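Local coordinates for protein halorhodopsin (Halobacterium salinarum, PDB 2JAF) that probably pumps chloride ions across the cell membrane, powered by light absorbed by its bound retinal, at residues T53-P59 against E257-A263; I89-H95 against T155-R161; S104-L110 against L149-M153. The protein carries 2 engineered substitutions. All coordinates share one frame; numbering follows the deposited sequence.

Interaction 1. Residues T53-P59 against E257-A263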
loop_
_atom_site.group_PDB
_atom_site.type_symbol
_atom_site.label_atom_id
_atom_site.label_comp_id
_atom_site.label_asym_id
_atom_site.label_seq_id
_atom_site.Cartn_x
_atom_site.Cartn_y
_atom_site.Cartn_z
ATOM N N THR A 53 9.074 11.799 28.577
ATOM C CA THR A 53 8.294 11.288 29.696
ATOM C C THR A 53 6.823 11.052 29.365
ATOM O O THR A 53 5.941 11.377 30.161
ATOM C CB THR A 53 8.385 12.232 30.914
ATOM O OG1 THR A 53 7.946 13.545 30.542
ATOM C CG2 THR A 53 9.816 12.304 31.421
ATOM N N ILE A 54 6.565 10.482 28.191
ATOM C CA ILE A 54 5.200 10.186 27.768
ATOM C C ILE A 54 4.794 8.808 28.272
ATOM O O ILE A 54 5.435 7.807 27.956
ATOM C CB ILE A 54 5.065 10.218 26.227
ATOM C CG1 ILE A 54 5.202 11.655 25.725
ATOM C CG2 ILE A 54 3.721 9.638 25.801
ATOM C CD1 ILE A 54 4.147 12.597 26.270
ATOM N N ARG A 55 3.726 8.763 29.062
ATOM C CA ARG A 55 3.243 7.504 29.615
ATOM C C ARG A 55 2.832 6.533 28.516
ATOM O O ARG A 55 2.350 6.944 27.461
ATOM C CB ARG A 55 2.054 7.755 30.544
ATOM C CG ARG A 55 0.887 8.464 29.883
ATOM C CD ARG A 55 -0.275 8.608 30.851
ATOM N NE ARG A 55 -0.790 7.309 31.274
ATOM C CZ ARG A 55 -1.773 7.146 32.154
ATOM N NH1 ARG A 55 -2.352 8.202 32.711
ATOM N NH2 ARG A 55 -2.180 5.925 32.475
ATOM N N PRO A 56 3.019 5.223 28.753
ATOM C CA PRO A 56 2.669 4.181 27.784
ATOM C C PRO A 56 1.172 4.122 27.494
ATOM O O PRO A 56 0.363 4.665 28.244
ATOM C CB PRO A 56 3.192 2.908 28.448
ATOM C CG PRO A 56 3.039 3.206 29.904
ATOM C CD PRO A 56 3.554 4.625 29.991
ATOM N N GLY A 57 0.811 3.461 26.400
ATOM C CA GLY A 57 -0.589 3.356 26.030
ATOM C C GLY A 57 -0.946 4.272 24.873
ATOM O O GLY A 57 -0.194 4.379 23.904
ATOM N N ARG A 58 -2.093 4.936 24.978
ATOM C CA ARG A 58 -2.565 5.849 23.939
ATOM C C ARG A 58 -1.570 6.973 23.633
ATOM O O ARG A 58 -1.233 7.213 22.472
ATOM C CB ARG A 58 -3.906 6.462 24.356
ATOM C CG ARG A 58 -4.991 5.447 24.677
ATOM C CD ARG A 58 -5.458 4.720 23.434
ATOM N NE ARG A 58 -6.097 5.626 22.483
ATOM C CZ ARG A 58 -6.638 5.236 21.332
ATOM N NH1 ARG A 58 -6.616 3.954 20.989
ATOM N NH2 ARG A 58 -7.208 6.126 20.528
ATOM N N PRO A 59 -1.091 7.680 24.673
ATOM C CA PRO A 59 -0.137 8.780 24.497
ATOM C C PRO A 59 1.104 8.402 23.693
ATOM O O PRO A 59 1.373 8.976 22.636
ATOM C CB PRO A 59 0.211 9.164 25.934
ATOM C CG PRO A 59 -1.050 8.864 26.669
ATOM C CD PRO A 59 -1.443 7.525 26.096
ATOM N N GLU A 257 -2.235 13.681 28.997
ATOM C CA GLU A 257 -2.083 12.232 28.985
ATOM C C GLU A 257 -3.278 11.484 29.575
ATOM O O GLU A 257 -3.692 10.456 29.038
ATOM C CB GLU A 257 -0.806 11.840 29.731
ATOM C CG GLU A 257 0.470 12.056 28.927
ATOM C CD GLU A 257 1.715 12.009 29.789
ATOM O OE1 GLU A 257 2.830 11.968 29.227
ATOM O OE2 GLU A 257 1.579 12.023 31.031
ATOM N N ARG A 258 -3.830 11.995 30.673
ATOM C CA ARG A 258 -4.981 11.354 31.311
ATOM C C ARG A 258 -6.147 11.195 30.344
ATOM O O ARG A 258 -6.688 10.104 30.179
ATOM C CB ARG A 258 -5.467 12.167 32.514
ATOM C CG ARG A 258 -4.581 12.122 33.742
ATOM C CD ARG A 258 -5.300 12.776 34.918
ATOM N NE ARG A 258 -4.506 12.772 36.143
ATOM C CZ ARG A 258 -3.384 13.464 36.310
ATOM N NH1 ARG A 258 -2.915 14.221 35.326
ATOM N NH2 ARG A 258 -2.731 13.401 37.465
ATOM N N THR A 259 -6.531 12.298 29.710
ATOM C CA THR A 259 -7.649 12.299 28.774
ATOM C C THR A 259 -7.474 11.324 27.611
ATOM O O THR A 259 -8.415 10.621 27.239
ATOM C CB THR A 259 -7.891 13.715 28.212
ATOM O OG1 THR A 259 -8.099 14.630 29.297
ATOM C CG2 THR A 259 -9.115 13.730 27.309
ATOM N N VAL A 260 -6.277 11.273 27.039
ATOM C CA VAL A 260 -6.024 10.375 25.917
ATOM C C VAL A 260 -5.844 8.925 26.358
ATOM O O VAL A 260 -6.236 8.000 25.645
ATOM C CB VAL A 260 -4.779 10.813 25.117
ATOM C CG1 VAL A 260 -5.022 12.171 24.484
ATOM C CG2 VAL A 260 -3.568 10.868 26.024
ATOM N N ALA A 261 -5.258 8.730 27.535
ATOM C CA ALA A 261 -5.028 7.388 28.058
ATOM C C ALA A 261 -6.333 6.705 28.450
ATOM O O ALA A 261 -6.485 5.497 28.273
ATOM C CB ALA A 261 -4.087 7.447 29.260
ATOM N N VAL A 262 -7.275 7.482 28.977
ATOM C CA VAL A 262 -8.565 6.944 29.399
ATOM C C VAL A 262 -9.483 6.611 28.226
ATOM O O VAL A 262 -10.680 6.394 28.409
ATOM C CB VAL A 262 -9.306 7.930 30.329
ATOM C CG1 VAL A 262 -8.497 8.156 31.599
ATOM C CG2 VAL A 262 -9.547 9.245 29.607
ATOM N N ALA A 263 -8.917 6.565 27.023
ATOM C CA ALA A 263 -9.692 6.252 25.828
ATOM C C ALA A 263 -9.794 4.743 25.634
ATOM O O ALA A 263 -8.799 4.072 25.356
ATOM C CB ALA A 263 -9.047 6.897 24.605
#
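Glu257, the first residue of the short helix 257-261, reaches across to Ile54 and Arg55 in the loop that leads into helix 58-82. Its CB lies 3.5 Å from Arg55 CD, and its CG runs on past Arg55 CG at 3.7 Å, so the aliphatic parts of the two side chains rub against each other. Beyond CG the chain is extended (chi2 165°), which carries the carboxylate to the loop backbone. CD lies 3.6 Å from Arg55 CG. OE1 accepts a weak hydrogen bond from Arg55 N, 3.3 Å away with an N-H...O angle of 156°; it also touches Ile54 CD1 and comes close to Thr53 O without a bond, both being acceptors. OE2 stays beside the Arg55 methylenes. Guanidinium and carboxylate stand perpendicular, and Arg55 NE is 5.3 Å from Glu257 OE2; any attraction between the charges therefore acts without a salt bridge. One guanidinium face rests instead on Ala261 CB, 3.7 Å above the plane. Arg58 CG approaches Val260 O at 3.0 Å; NE passes Ala263 CB, and NH2 of Arg58 forms a salt bridge with Asp128. The ring of Pro59 presses CG onto Val260 CG2 at 3.3 Å, a close-fitting pair. The contact lies at one end of the seven-helix bundle of microbial rhodopsins, joining the connection between the first two helices to the short helix after helix 227-255.

Interaction 2. Residues I89-H95 against T155-R161. With BOG (octyl beta-D-glucopyranoside), chain F.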
loop_
_atom_site.group_PDB
_atom_site.type_symbol
_atom_site.label_atom_id
_atom_site.label_comp_id
_atom_site.label_asym_id
_atom_site.label_seq_id
_atom_site.Cartn_x
_atom_site.Cartn_y
_atom_site.Cartn_z
ATOM N N ILE A 89 8.926 16.007 -17.754
ATOM C CA ILE A 89 7.691 15.587 -18.410
ATOM C C ILE A 89 7.335 16.567 -19.522
ATOM O O ILE A 89 7.400 17.776 -19.332
ATOM C CB ILE A 89 6.504 15.552 -17.411
ATOM C CG1 ILE A 89 6.881 14.769 -16.142
ATOM C CG2 ILE A 89 5.295 14.914 -18.081
ATOM C CD1 ILE A 89 7.174 13.307 -16.370
ATOM N N GLU A 90 6.961 16.043 -20.686
ATOM C CA GLU A 90 6.597 16.903 -21.799
ATOM C C GLU A 90 5.127 17.287 -21.705
ATOM O O GLU A 90 4.261 16.421 -21.670
ATOM C CB GLU A 90 6.851 16.192 -23.126
ATOM C CG GLU A 90 6.616 17.079 -24.332
ATOM C CD GLU A 90 7.010 16.402 -25.628
ATOM O OE1 GLU A 90 8.182 15.988 -25.748
ATOM O OE2 GLU A 90 6.146 16.286 -26.522
ATOM N N MET A 91 4.846 18.586 -21.674
ATOM C CA MET A 91 3.462 19.046 -21.579
ATOM C C MET A 91 2.741 18.893 -22.913
ATOM O O MET A 91 3.307 19.163 -23.974
ATOM C CB MET A 91 3.422 20.502 -21.104
ATOM C CG MET A 91 3.972 20.692 -19.699
ATOM S SD MET A 91 3.028 19.768 -18.445
ATOM C CE MET A 91 3.929 18.218 -18.369
ATOM N N PRO A 92 1.475 18.450 -22.875
ATOM C CA PRO A 92 0.623 18.231 -24.052
ATOM C C PRO A 92 0.042 19.498 -24.661
ATOM O O PRO A 92 0.035 20.552 -24.031
ATOM C CB PRO A 92 -0.474 17.323 -23.507
ATOM C CG PRO A 92 -0.663 17.870 -22.126
ATOM C CD PRO A 92 0.771 18.049 -21.642
ATOM N N ALA A 93 -0.449 19.378 -25.893
ATOM C CA ALA A 93 -1.058 20.501 -26.599
ATOM C C ALA A 93 -2.135 21.139 -25.726
ATOM O O ALA A 93 -2.892 20.440 -25.043
ATOM C CB ALA A 93 -1.669 20.019 -27.911
ATOM N N GLY A 94 -2.204 22.465 -25.755
ATOM C CA GLY A 94 -3.194 23.163 -24.955
ATOM C C GLY A 94 -2.609 23.745 -23.684
ATOM O O GLY A 94 -3.086 24.759 -23.184
ATOM N N HIS A 95 -1.572 23.097 -23.157
ATOM C CA HIS A 95 -0.908 23.558 -21.942
ATOM C C HIS A 95 -0.104 24.808 -22.277
ATOM O O HIS A 95 0.371 24.961 -23.404
ATOM C CB HIS A 95 0.018 22.459 -21.402
ATOM C CG HIS A 95 0.640 22.780 -20.077
ATOM N ND1 HIS A 95 1.665 23.691 -19.935
ATOM C CD2 HIS A 95 0.387 22.301 -18.835
ATOM C CE1 HIS A 95 2.017 23.759 -18.663
ATOM N NE2 HIS A 95 1.257 22.925 -17.973
ATOM N N THR A 155 0.707 12.497 -20.159
ATOM C CA THR A 155 1.223 13.370 -21.209
ATOM C C THR A 155 0.483 13.336 -22.539
ATOM O O THR A 155 0.740 14.179 -23.406
ATOM C CB THR A 155 2.688 13.030 -21.523
ATOM O OG1 THR A 155 2.767 11.670 -21.975
ATOM C CG2 THR A 155 3.559 13.202 -20.288
ATOM N N SER A 156 -0.433 12.387 -22.715
ATOM C CA SER A 156 -1.123 12.273 -23.998
ATOM C C SER A 156 -2.082 13.408 -24.328
ATOM O O SER A 156 -2.150 13.850 -25.479
ATOM C CB SER A 156 -1.851 10.922 -24.102
ATOM O OG SER A 156 -2.925 10.830 -23.180
ATOM N N ALA A 157 -2.819 13.889 -23.330
ATOM C CA ALA A 157 -3.760 14.972 -23.553
ATOM C C ALA A 157 -4.019 15.781 -22.288
ATOM O O ALA A 157 -4.059 15.233 -21.188
ATOM C CB ALA A 157 -5.084 14.412 -24.101
ATOM N N LEU A 158 -4.193 17.087 -22.456
ATOM C CA LEU A 158 -4.459 17.992 -21.345
ATOM C C LEU A 158 -5.727 17.558 -20.606
ATOM O O LEU A 158 -5.797 17.611 -19.377
ATOM C CB LEU A 158 -4.615 19.428 -21.871
ATOM C CG LEU A 158 -4.637 20.574 -20.853
ATOM C CD1 LEU A 158 -3.352 20.557 -20.023
ATOM C CD2 LEU A 158 -4.776 21.910 -21.583
ATOM N N LEU A 159 -6.723 17.114 -21.365
ATOM C CA LEU A 159 -7.986 16.656 -20.795
ATOM C C LEU A 159 -7.812 15.626 -19.671
ATOM O O LEU A 159 -8.428 15.733 -18.607
ATOM C CB LEU A 159 -8.853 16.040 -21.894
ATOM C CG LEU A 159 -10.043 15.206 -21.408
ATOM C CD1 LEU A 159 -11.025 16.109 -20.679
ATOM C CD2 LEU A 159 -10.714 14.512 -22.590
ATOM N N PHE A 160 -6.981 14.620 -19.911
ATOM C CA PHE A 160 -6.771 13.580 -18.914
ATOM C C PHE A 160 -6.007 14.059 -17.683
ATOM O O PHE A 160 -6.247 13.569 -16.577
ATOM C CB PHE A 160 -6.079 12.377 -19.556
ATOM C CG PHE A 160 -6.906 11.721 -20.628
ATOM C CD1 PHE A 160 -8.143 11.167 -20.321
ATOM C CD2 PHE A 160 -6.455 11.670 -21.944
ATOM C CE1 PHE A 160 -8.927 10.568 -21.313
ATOM C CE2 PHE A 160 -7.229 11.072 -22.947
ATOM C CZ PHE A 160 -8.463 10.523 -22.634
ATOM N N ARG A 161 -5.096 15.014 -17.863
ATOM C CA ARG A 161 -4.354 15.552 -16.723
ATOM C C ARG A 161 -5.363 16.179 -15.757
ATOM O O ARG A 161 -5.328 15.927 -14.553
ATOM C CB ARG A 161 -3.349 16.621 -17.172
ATOM C CG ARG A 161 -2.167 16.094 -17.973
ATOM C CD ARG A 161 -1.222 17.224 -18.381
ATOM N NE ARG A 161 -0.564 17.880 -17.244
ATOM C CZ ARG A 161 0.511 17.407 -16.617
ATOM N NH1 ARG A 161 1.063 16.266 -17.010
ATOM N NH2 ARG A 161 1.045 18.076 -15.600
HETATM C C1 BOG F . -5.706 24.841 -18.959
HETATM O O1 BOG F . -6.520 23.670 -18.853
HETATM C C2 BOG F . -4.191 24.446 -18.986
HETATM O O2 BOG F . -3.856 23.718 -17.800
HETATM C C3 BOG F . -3.326 25.739 -19.114
HETATM O O3 BOG F . -1.939 25.411 -19.136
HETATM C C4 BOG F . -3.726 26.477 -20.415
HETATM O O4 BOG F . -2.952 27.670 -20.580
HETATM C C5 BOG F . -5.250 26.834 -20.378
HETATM O O5 BOG F . -6.034 25.605 -20.196
HETATM C C6 BOG F . -5.676 27.547 -21.674
HETATM O O6 BOG F . -5.788 26.641 -22.777
HETATM C "C1'" BOG F . -7.915 23.977 -18.817
HETATM C "C2'" BOG F . -8.668 22.838 -18.182
HETATM C "C3'" BOG F . -9.065 23.240 -16.787
HETATM C "C4'" BOG F . -9.838 22.155 -16.067
HETATM C "C5'" BOG F . -10.214 22.605 -14.662
HETATM C "C6'" BOG F . -10.661 21.423 -13.820
HETATM C "C7'" BOG F . -11.037 21.834 -12.425
HETATM C "C8'" BOG F . -11.474 20.626 -11.629
HETATM O O HOH W 1 3.030 15.522 -23.957
HETATM O O HOH W 2 -3.938 18.028 -25.195
#
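The type II beta turn Pro92-His95, in the loop of the hairpin formed by strands 87-90 and 101-104, packs against the start of helix 158-180, with Pro92 and Gly94 meeting Leu158. Pro92 wedges in: CB touches Thr155 O, and CG lies 3.6 Å from Leu158 N and close to Arg161 CD. Leu158 CD2 rests on Gly94 C at 3.5 Å, while CD1 meets the His95 ring near its plane. That ring is sandwiched between Met91 CG, 3.7 Å above its centre, and O3 of an octyl glucoside on the opposite face. At the strand end Ile89 CG2 abuts Thr155 CG2 at 3.3 Å, a tight pair. Met91, bent at chi2 (-61°), brings SD 3.8 Å over the centre of the Arg161 guanidinium, held by hydrogen bonds from NH1 to Thr154 O and Ala152 O and from NH2 to Glu219 O, probably limiting its rotation. Two waters bridge the segments: one donates to both Glu90 O and Thr155 O, the other donates to Ala93 O and accepts from Leu158 N at 2.9 Å. No hydrogen bond joins the segments directly; van der Waals packing, partly of carbons against backbone polar atoms, and the two waters hold them together.

Interaction 3. Residues S104-L110 against L149-M153. With PLM (palmitic acid), chain E; PLM (palmitic acid), chain D.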
loop_
_atom_site.group_PDB
_atom_site.type_symbol
_atom_site.label_atom_id
_atom_site.label_comp_id
_atom_site.label_asym_id
_atom_site.label_seq_id
_atom_site.Cartn_x
_atom_site.Cartn_y
_atom_site.Cartn_z
ATOM N N SER A 104 9.265 17.897 -12.976
ATOM C CA SER A 104 8.188 17.412 -12.117
ATOM C C SER A 104 8.722 16.736 -10.860
ATOM O O SER A 104 9.385 15.705 -10.936
ATOM C CB SER A 104 7.308 16.419 -12.885
ATOM O OG SER A 104 6.329 15.845 -12.034
ATOM N N GLN A 105 8.435 17.325 -9.704
ATOM C CA GLN A 105 8.874 16.762 -8.429
ATOM C C GLN A 105 7.832 15.720 -8.043
ATOM O O GLN A 105 7.142 15.856 -7.032
ATOM C CB GLN A 105 8.948 17.857 -7.356
ATOM C CG GLN A 105 9.885 19.013 -7.699
ATOM C CD GLN A 105 10.011 20.031 -6.571
ATOM O OE1 GLN A 105 9.013 20.457 -5.987
ATOM N NE2 GLN A 105 11.240 20.436 -6.274
ATOM N N TRP A 106 7.722 14.675 -8.857
ATOM C CA TRP A 106 6.735 13.632 -8.614
ATOM C C TRP A 106 6.943 12.842 -7.329
ATOM O O TRP A 106 6.030 12.159 -6.862
ATOM C CB TRP A 106 6.639 12.680 -9.814
ATOM C CG TRP A 106 7.884 11.926 -10.159
ATOM C CD1 TRP A 106 8.804 12.254 -11.118
ATOM C CD2 TRP A 106 8.313 10.681 -9.600
ATOM N NE1 TRP A 106 9.772 11.285 -11.193
ATOM C CE2 TRP A 106 9.498 10.307 -10.272
ATOM C CE3 TRP A 106 7.812 9.842 -8.596
ATOM C CZ2 TRP A 106 10.189 9.130 -9.974
ATOM C CZ3 TRP A 106 8.500 8.671 -8.299
ATOM C CH2 TRP A 106 9.677 8.328 -8.988
ATOM N N GLY A 107 8.139 12.937 -6.757
ATOM C CA GLY A 107 8.393 12.243 -5.511
ATOM C C GLY A 107 7.536 12.833 -4.400
ATOM O O GLY A 107 7.240 12.163 -3.412
ATOM N N ARG A 108 7.134 14.091 -4.542
ATOM C CA ARG A 108 6.288 14.682 -3.507
ATOM C C ARG A 108 4.961 13.936 -3.480
ATOM O O ARG A 108 4.501 13.486 -2.430
ATOM C CB ARG A 108 6.013 16.162 -3.788
ATOM C CG ARG A 108 7.165 17.118 -3.539
ATOM C CD ARG A 108 6.690 18.563 -3.743
ATOM N NE ARG A 108 7.747 19.559 -3.607
ATOM C CZ ARG A 108 8.173 20.069 -2.452
ATOM N NH1 ARG A 108 7.636 19.679 -1.297
ATOM N NH2 ARG A 108 9.122 20.989 -2.457
ATOM N N TYR A 109 4.355 13.795 -4.656
ATOM C CA TYR A 109 3.063 13.140 -4.782
ATOM C C TYR A 109 3.123 11.701 -4.293
ATOM O O TYR A 109 2.213 11.226 -3.606
ATOM C CB TYR A 109 2.590 13.226 -6.246
ATOM C CG TYR A 109 2.903 14.571 -6.887
ATOM C CD1 TYR A 109 2.804 15.758 -6.152
ATOM C CD2 TYR A 109 3.329 14.658 -8.213
ATOM C CE1 TYR A 109 3.126 16.992 -6.719
ATOM C CE2 TYR A 109 3.654 15.888 -8.788
ATOM C CZ TYR A 109 3.552 17.051 -8.035
ATOM O OH TYR A 109 3.882 18.267 -8.593
ATOM N N LEU A 110 4.213 11.011 -4.614
ATOM C CA LEU A 110 4.382 9.627 -4.193
ATOM C C LEU A 110 4.507 9.454 -2.675
ATOM O O LEU A 110 3.844 8.603 -2.077
ATOM C CB LEU A 110 5.625 9.023 -4.854
ATOM C CG LEU A 110 5.901 7.573 -4.447
ATOM C CD1 LEU A 110 4.806 6.673 -5.022
ATOM C CD2 LEU A 110 7.273 7.137 -4.948
ATOM N N LEU A 149 -0.722 11.897 -8.666
ATOM C CA LEU A 149 0.514 11.509 -9.342
ATOM C C LEU A 149 0.186 11.239 -10.812
ATOM O O LEU A 149 0.946 11.609 -11.718
ATOM C CB LEU A 149 1.101 10.240 -8.705
ATOM C CG LEU A 149 2.335 9.635 -9.395
ATOM C CD1 LEU A 149 3.450 10.680 -9.507
ATOM C CD2 LEU A 149 2.818 8.427 -8.605
ATOM N N ALA A 150 -0.958 10.604 -11.046
ATOM C CA ALA A 150 -1.381 10.294 -12.408
ATOM C C ALA A 150 -1.585 11.575 -13.211
ATOM O O ALA A 150 -1.245 11.645 -14.393
ATOM C CB ALA A 150 -2.662 9.480 -12.387
ATOM N N ALA A 151 -2.155 12.588 -12.571
ATOM C CA ALA A 151 -2.375 13.862 -13.249
ATOM C C ALA A 151 -1.041 14.441 -13.723
ATOM O O ALA A 151 -0.934 14.940 -14.846
ATOM C CB ALA A 151 -3.075 14.843 -12.304
ATOM N N ALA A 152 -0.026 14.373 -12.862
ATOM C CA ALA A 152 1.295 14.897 -13.197
ATOM C C ALA A 152 2.022 14.077 -14.267
ATOM O O ALA A 152 2.725 14.630 -15.110
ATOM C CB ALA A 152 2.155 14.975 -11.936
ATOM N N MET A 153 1.850 12.760 -14.235
ATOM C CA MET A 153 2.533 11.878 -15.187
ATOM C C MET A 153 1.871 11.725 -16.555
ATOM O O MET A 153 2.505 11.252 -17.499
ATOM C CB MET A 153 2.709 10.488 -14.573
ATOM C CG MET A 153 3.572 10.460 -13.322
ATOM S SD MET A 153 5.272 11.004 -13.605
ATOM C CE MET A 153 5.155 12.767 -13.124
HETATM C C1 PLM E . 9.103 9.175 -14.563
HETATM O O1 PLM E . 10.317 9.422 -14.424
HETATM O O2 PLM E . 8.553 9.128 -15.686
HETATM C C2 PLM E . 8.286 8.930 -13.304
HETATM C C3 PLM E . 7.779 7.517 -13.026
HETATM C C4 PLM E . 7.037 7.551 -11.694
HETATM C C5 PLM E . 6.451 6.231 -11.227
HETATM C C6 PLM E . 7.454 5.362 -10.495
HETATM C C7 PLM E . 7.071 5.096 -9.051
HETATM C C8 PLM E . 8.091 4.216 -8.361
HETATM C C9 PLM E . 7.671 3.948 -6.924
HETATM C CA PLM E . 8.663 3.066 -6.189
HETATM C CB PLM E . 8.278 2.529 -4.817
HETATM C CC PLM E . 7.050 1.636 -4.767
HETATM C CD PLM E . 6.823 1.135 -3.354
HETATM C CE PLM E . 5.588 0.237 -3.295
HETATM C CF PLM E . 4.826 0.568 -2.017
HETATM C CG PLM E . 3.569 -0.276 -1.887
HETATM C C1 PLM D . 10.944 8.241 -1.136
HETATM O O1 PLM D . 12.071 8.110 -1.644
HETATM O O2 PLM D . 10.734 9.015 -0.175
HETATM C C2 PLM D . 9.811 7.424 -1.733
HETATM C C3 PLM D . 8.955 6.643 -0.741
HETATM C C4 PLM D . 7.873 5.920 -1.530
HETATM C C5 PLM D . 6.995 5.124 -0.588
HETATM C C6 PLM D . 5.531 5.463 -0.725
HETATM C C7 PLM D . 4.798 4.390 0.054
HETATM C C8 PLM D . 3.300 4.581 0.018
HETATM C C9 PLM D . 2.643 3.488 0.845
HETATM C CA PLM D . 1.132 3.617 0.816
HETATM C CB PLM D . 0.309 2.889 1.870
HETATM C CC PLM D . 0.526 3.281 3.323
HETATM C CD PLM D . -0.429 2.478 4.184
HETATM C CE PLM D . -0.271 2.839 5.661
HETATM C CF PLM D . -1.083 1.850 6.487
HETATM C CG PLM D . -0.969 2.170 7.969
#
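Ser104, at the end of strand 101-104, meets Met153 where two consecutive helices of the seven-helix retinal-protein bundle, 106-127 and 131-153, pack antiparallel, their short segments 9.7 Å apart at an angle of 160°. Ser104 OG lies 3.5 Å from Met153 CE and hydrogen-bonds to Glu219. Trp106 follows. Its CB touches Met153 CE at 3.6 Å and also Leu149 CD1, but CG sits between the backbone N and the carbonyl carbon (chi1 62°), which turns the indole away from helix 131-153. Met153, bent at chi2 and chi3, still follows it: SD stands 4.8 Å from the centroid of the five-membered ring, 28° off the normal, a Met-aromatic contact. C2 of a palmitic acid shares in this, lying 3.4 Å above the indole plane near the rim and touching Met153 SD as well. Tyr109 returns to the interface and packs CB against the backbone and CB of Leu149, whose CD1 comes to the ring edge. Ala152 CB approaches the ring obliquely, 3.6 Å from Tyr109 CE2, and Gln105 O lies over one ring face. The buried hydroxyl is hydrogen-bonded to Glu219, which thereby ties Tyr109 to Ser104; the Tyr109 side chain also lies close to the retinal. Last comes Leu110, loosely against Leu149: its CD2 touches C9 of the palmitic acid that covers the indole, at 3.8 Å, and C4 of a second one, at 3.7 Å.

Interactions 1 and 2 lie toward opposite ends of the helical bundle, their centres about 50 Å apart, with interaction 3 deeper inside, on the same side of the chain's centre as interaction 2 and about 38 Å from interaction 1. Interactions 2 and 3, with centres about 14 Å apart, touch: Arg161 NH1 reaches Ala152 O at 3.0 Å, and Ile89 packs on Ser104 and Met153. In sequence, 104-110 and 149-153 lie between the segments of interaction 2, which in turn fall between those of interaction 1. Hairpin, helix 131-153 and helix 158-180 are thus tied together beside the second subunit, while interaction 1 joins the connection between helices 27-50 and 58-82 to the end of the modelled chain.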